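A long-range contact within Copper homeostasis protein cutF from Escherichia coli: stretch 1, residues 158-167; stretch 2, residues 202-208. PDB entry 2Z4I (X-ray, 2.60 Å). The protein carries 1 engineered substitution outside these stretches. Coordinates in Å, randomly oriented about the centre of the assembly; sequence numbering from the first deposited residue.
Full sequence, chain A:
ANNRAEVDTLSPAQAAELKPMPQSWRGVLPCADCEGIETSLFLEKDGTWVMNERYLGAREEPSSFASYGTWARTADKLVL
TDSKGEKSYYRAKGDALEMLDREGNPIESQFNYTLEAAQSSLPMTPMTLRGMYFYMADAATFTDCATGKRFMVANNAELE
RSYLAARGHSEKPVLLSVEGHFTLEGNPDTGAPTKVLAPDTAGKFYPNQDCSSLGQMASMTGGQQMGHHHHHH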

ATOM      1  N   GLU A 158       6.488  34.691  -0.465  1.00 44.55           N
ATOM      2  CA  GLU A 158       7.206  34.587   0.794  1.00 45.92           C
ATOM      3  C   GLU A 158       8.531  33.855   0.698  1.00 45.21           C
ATOM      4  O   GLU A 158       9.544  34.325   1.225  1.00 45.64           O
ATOM      5  CB  GLU A 158       6.340  33.922   1.858  1.00 47.88           C
ATOM      6  CG  GLU A 158       6.830  34.217   3.258  1.00 53.70           C
ATOM      7  CD  GLU A 158       7.389  35.640   3.380  1.00 58.18           C
ATOM      8  OE1 GLU A 158       8.533  35.871   2.919  1.00 59.91           O
ATOM      9  OE2 GLU A 158       6.683  36.530   3.921  1.00 59.09           O
ATOM     10  N   LEU A 159       8.537  32.706   0.034  1.00 42.94           N
ATOM     11  CA  LEU A 159       9.777  31.965  -0.100  1.00 42.19           C
ATOM     12  C   LEU A 159      10.825  32.866  -0.762  1.00 43.46           C
ATOM     13  O   LEU A 159      11.920  33.041  -0.240  1.00 44.32           O
ATOM     14  CB  LEU A 159       9.547  30.714  -0.935  1.00 38.32           C
ATOM     15  CG  LEU A 159      10.662  29.672  -0.876  1.00 36.09           C
ATOM     16  CD1 LEU A 159      10.773  29.122   0.533  1.00 33.45           C
ATOM     17  CD2 LEU A 159      10.360  28.543  -1.853  1.00 34.20           C
ATOM     18  N   GLU A 160      10.470  33.462  -1.895  1.00 45.51           N
ATOM     19  CA  GLU A 160      11.381  34.334  -2.628  1.00 46.71           C
ATOM     20  C   GLU A 160      11.850  35.516  -1.797  1.00 47.89           C
ATOM     21  O   GLU A 160      12.996  35.957  -1.922  1.00 47.75           O
ATOM     22  CB  GLU A 160      10.704  34.828  -3.903  1.00 47.49           C
ATOM     23  CG  GLU A 160      10.418  33.717  -4.898  1.00 48.58           C
ATOM     24  CD  GLU A 160       9.077  33.885  -5.581  1.00 49.49           C
ATOM     25  OE1 GLU A 160       8.688  32.988  -6.353  1.00 50.19           O
ATOM     26  OE2 GLU A 160       8.409  34.910  -5.341  1.00 49.92           O
ATOM     27  N   ARG A 161      10.968  36.044  -0.958  1.00 49.15           N
ATOM     28  CA  ARG A 161      11.346  37.164  -0.108  1.00 50.90           C
ATOM     29  C   ARG A 161      12.467  36.661   0.808  1.00 50.75           C
ATOM     30  O   ARG A 161      13.588  37.175   0.792  1.00 50.54           O
ATOM     31  CB  ARG A 161      10.162  37.627   0.750  1.00 53.15           C
ATOM     32  CG  ARG A 161       8.907  38.063  -0.011  1.00 58.25           C
ATOM     33  CD  ARG A 161       8.050  38.980   0.873  1.00 61.57           C
ATOM     34  NE  ARG A 161       6.600  38.805   0.717  1.00 65.21           N
ATOM     35  CZ  ARG A 161       5.886  39.176  -0.346  1.00 65.92           C
ATOM     36  NH1 ARG A 161       6.474  39.752  -1.391  1.00 65.78           N
ATOM     37  NH2 ARG A 161       4.567  38.988  -0.350  1.00 65.45           N
ATOM     38  N   SER A 162      12.140  35.633   1.586  1.00 49.64           N
ATOM     39  CA  SER A 162      13.067  35.011   2.523  1.00 48.18           C
ATOM     40  C   SER A 162      14.411  34.710   1.883  1.00 47.48           C
ATOM     41  O   SER A 162      15.455  35.001   2.455  1.00 47.45           O
ATOM     42  CB  SER A 162      12.452  33.727   3.070  1.00 47.53           C
ATOM     43  OG  SER A 162      11.176  33.987   3.636  1.00 46.62           O
ATOM     44  N   TYR A 163      14.391  34.122   0.695  1.00 47.55           N
ATOM     45  CA  TYR A 163      15.638  33.809   0.006  1.00 48.12           C
ATOM     46  C   TYR A 163      16.486  35.069  -0.104  1.00 49.48           C
ATOM     47  O   TYR A 163      17.633  35.102   0.336  1.00 49.75           O
ATOM     48  CB  TYR A 163      15.360  33.257  -1.399  1.00 44.56           C
ATOM     49  CG  TYR A 163      16.537  33.346  -2.356  1.00 41.96           C
ATOM     50  CD1 TYR A 163      17.771  32.788  -2.029  1.00 41.53           C
ATOM     51  CD2 TYR A 163      16.412  33.984  -3.592  1.00 40.95           C
ATOM     52  CE1 TYR A 163      18.856  32.858  -2.904  1.00 41.82           C
ATOM     53  CE2 TYR A 163      17.489  34.063  -4.481  1.00 41.58           C
ATOM     54  CZ  TYR A 163      18.716  33.497  -4.130  1.00 43.31           C
ATOM     55  OH  TYR A 163      19.808  33.580  -4.983  1.00 42.13           O
ATOM     56  N   LEU A 164      15.903  36.105  -0.695  1.00 51.45           N
ATOM     57  CA  LEU A 164      16.593  37.371  -0.896  1.00 51.91           C
ATOM     58  C   LEU A 164      17.148  37.901   0.416  1.00 53.41           C
ATOM     59  O   LEU A 164      18.317  38.289   0.495  1.00 54.02           O
ATOM     60  CB  LEU A 164      15.626  38.383  -1.503  1.00 49.36           C
ATOM     61  CG  LEU A 164      15.116  38.029  -2.898  1.00 48.16           C
ATOM     62  CD1 LEU A 164      13.945  38.909  -3.256  1.00 46.92           C
ATOM     63  CD2 LEU A 164      16.242  38.180  -3.905  1.00 46.39           C
ATOM     64  N   ALA A 165      16.299  37.895   1.442  1.00 54.32           N
ATOM     65  CA  ALA A 165      16.662  38.376   2.773  1.00 55.43           C
ATOM     66  C   ALA A 165      17.768  37.553   3.422  1.00 56.92           C
ATOM     67  O   ALA A 165      18.322  37.951   4.447  1.00 58.56           O
ATOM     68  CB  ALA A 165      15.434  38.380   3.675  1.00 53.44           C
ATOM     69  N   ALA A 166      18.089  36.409   2.827  1.00 57.43           N
ATOM     70  CA  ALA A 166      19.115  35.543   3.377  1.00 57.16           C
ATOM     71  C   ALA A 166      20.378  35.541   2.539  1.00 58.48           C
ATOM     72  O   ALA A 166      21.444  35.189   3.027  1.00 59.77           O
ATOM     73  CB  ALA A 166      18.579  34.140   3.500  1.00 56.36           C
ATOM     74  N   ARG A 167      20.273  35.936   1.278  1.00 59.64           N
ATOM     75  CA  ARG A 167      21.444  35.948   0.417  1.00 61.23           C
ATOM     76  C   ARG A 167      22.212  37.274   0.493  1.00 63.02           C
ATOM     77  O   ARG A 167      23.207  37.476  -0.218  1.00 62.82           O
ATOM     78  CB  ARG A 167      21.028  35.666  -1.021  1.00 61.91           C
ATOM     79  CG  ARG A 167      20.186  36.755  -1.641  1.00 63.09           C
ATOM     80  CD  ARG A 167      20.120  36.574  -3.143  1.00 63.69           C
ATOM     81  NE  ARG A 167      19.648  37.786  -3.796  1.00 66.08           N
ATOM     82  CZ  ARG A 167      19.596  37.947  -5.110  1.00 66.97           C
ATOM     83  NH1 ARG A 167      19.152  39.087  -5.625  1.00 67.53           N
ATOM     84  NH2 ARG A 167      19.990  36.967  -5.911  1.00 68.14           N
ATOM     85  N   ALA A 202       6.871  26.790   4.886  1.00 39.13           N
ATOM     86  CA  ALA A 202       7.772  27.926   4.751  1.00 40.22           C
ATOM     87  C   ALA A 202       9.156  27.305   4.691  1.00 42.76           C
ATOM     88  O   ALA A 202       9.356  26.167   5.123  1.00 44.36           O
ATOM     89  CB  ALA A 202       7.668  28.824   5.950  1.00 38.14           C
ATOM     90  N   GLY A 203      10.123  28.026   4.160  1.00 44.38           N
ATOM     91  CA  GLY A 203      11.442  27.437   4.095  1.00 46.93           C
ATOM     92  C   GLY A 203      12.289  27.749   5.311  1.00 48.98           C
ATOM     93  O   GLY A 203      11.854  28.417   6.253  1.00 49.16           O
ATOM     94  N   LYS A 204      13.511  27.243   5.279  1.00 49.70           N
ATOM     95  CA  LYS A 204      14.475  27.465   6.338  1.00 50.27           C
ATOM     96  C   LYS A 204      15.770  27.595   5.568  1.00 51.02           C
ATOM     97  O   LYS A 204      16.373  26.590   5.194  1.00 51.72           O
ATOM     98  CB  LYS A 204      14.524  26.264   7.284  1.00 49.88           C
ATOM     99  N   PHE A 205      16.177  28.832   5.298  1.00 51.70           N
ATOM    100  CA  PHE A 205      17.401  29.066   4.547  1.00 52.57           C
ATOM    101  C   PHE A 205      18.637  29.082   5.419  1.00 52.98           C
ATOM    102  O   PHE A 205      18.597  29.561   6.548  1.00 54.41           O
ATOM    103  CB  PHE A 205      17.316  30.384   3.781  1.00 51.71           C
ATOM    104  CG  PHE A 205      16.350  30.356   2.630  1.00 51.27           C
ATOM    105  CD1 PHE A 205      15.059  30.844   2.773  1.00 50.98           C
ATOM    106  CD2 PHE A 205      16.737  29.843   1.395  1.00 50.46           C
ATOM    107  CE1 PHE A 205      14.165  30.824   1.696  1.00 50.43           C
ATOM    108  CE2 PHE A 205      15.850  29.819   0.317  1.00 48.88           C
ATOM    109  CZ  PHE A 205      14.567  30.309   0.469  1.00 49.01           C
ATOM    110  N   TYR A 206      19.728  28.550   4.881  1.00 53.30           N
ATOM    111  CA  TYR A 206      21.014  28.501   5.568  1.00 54.12           C
ATOM    112  C   TYR A 206      22.055  29.128   4.634  1.00 55.77           C
ATOM    113  O   TYR A 206      22.664  28.446   3.793  1.00 54.75           O
ATOM    114  CB  TYR A 206      21.384  27.057   5.888  1.00 53.28           C
ATOM    115  CG  TYR A 206      20.367  26.361   6.754  1.00 53.75           C
ATOM    116  CD1 TYR A 206      20.104  26.797   8.055  1.00 53.50           C
ATOM    117  CD2 TYR A 206      19.648  25.271   6.269  1.00 54.56           C
ATOM    118  CE1 TYR A 206      19.143  26.160   8.849  1.00 52.06           C
ATOM    119  CE2 TYR A 206      18.691  24.631   7.051  1.00 53.01           C
ATOM    120  CZ  TYR A 206      18.444  25.080   8.335  1.00 52.64           C
ATOM    121  OH  TYR A 206      17.488  24.442   9.084  1.00 54.60           O
ATOM    122  N   PRO A 207      22.265  30.449   4.774  1.00 57.28           N
ATOM    123  CA  PRO A 207      23.192  31.283   4.003  1.00 58.92           C
ATOM    124  C   PRO A 207      24.668  30.915   3.944  1.00 60.50           C
ATOM    125  O   PRO A 207      25.259  30.871   2.861  1.00 60.69           O
ATOM    126  CB  PRO A 207      22.971  32.677   4.592  1.00 57.63           C
ATOM    127  CG  PRO A 207      22.509  32.403   5.966  1.00 57.12           C
ATOM    128  CD  PRO A 207      21.548  31.274   5.759  1.00 57.34           C
ATOM    129  N   ASN A 208      25.269  30.655   5.096  1.00 62.76           N
ATOM    130  CA  ASN A 208      26.692  30.338   5.127  1.00 64.49           C
ATOM    131  C   ASN A 208      27.040  28.945   4.604  1.00 65.27           C
ATOM    132  O   ASN A 208      28.111  28.743   4.031  1.00 65.62           O
ATOM    133  CB  ASN A 208      27.230  30.514   6.554  1.00 63.63           C
TER

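The ring of Phe205 lies against the backbone of a helix: the CA of Tyr163 sits over one ring face, 3.8 Å from the ring centroid and 17° off its normal, a CH-π contact in which a polarised main-chain C-H group meets the π cloud. No hydrogen bond joins the two stretches, so the contact rests on packing alone.

The second stretch runs alongside the helix in the same direction, with Gly203, Phe205 and Pro207 nearest in turn to Leu159, Tyr163 and Ala166. The CA-to-CB bonds of Lys204 and Tyr206 point away, an alternation consistent with a locally extended chain. The CA-to-CB bond of Phe205 points toward the helix and, with chi1 in the m well, its ring meets Ser162 (CB to Phe205 CE1, 3.6 Å), Tyr163 (CB to Phe205 CZ, 3.6 Å) and Leu159 (CD1 to Phe205 CE1, 4.0 Å). The small Ala166 packs its CB 4.0 Å from Phe205 CB.

The hydroxyl of Ser162 is occupied within its own helix, OG donating to Glu158 O at 2.9 Å, while its CB lies against the ring of Phe205 obliquely. At one end, Leu159 CD1 reaches Gly203 N at 3.8 Å; a CB on Gly203 would fall 2.9 Å from that methyl and clash. At the other, Pro207 CB approaches Ala166 O to 3.3 Å, a close van der Waals contact.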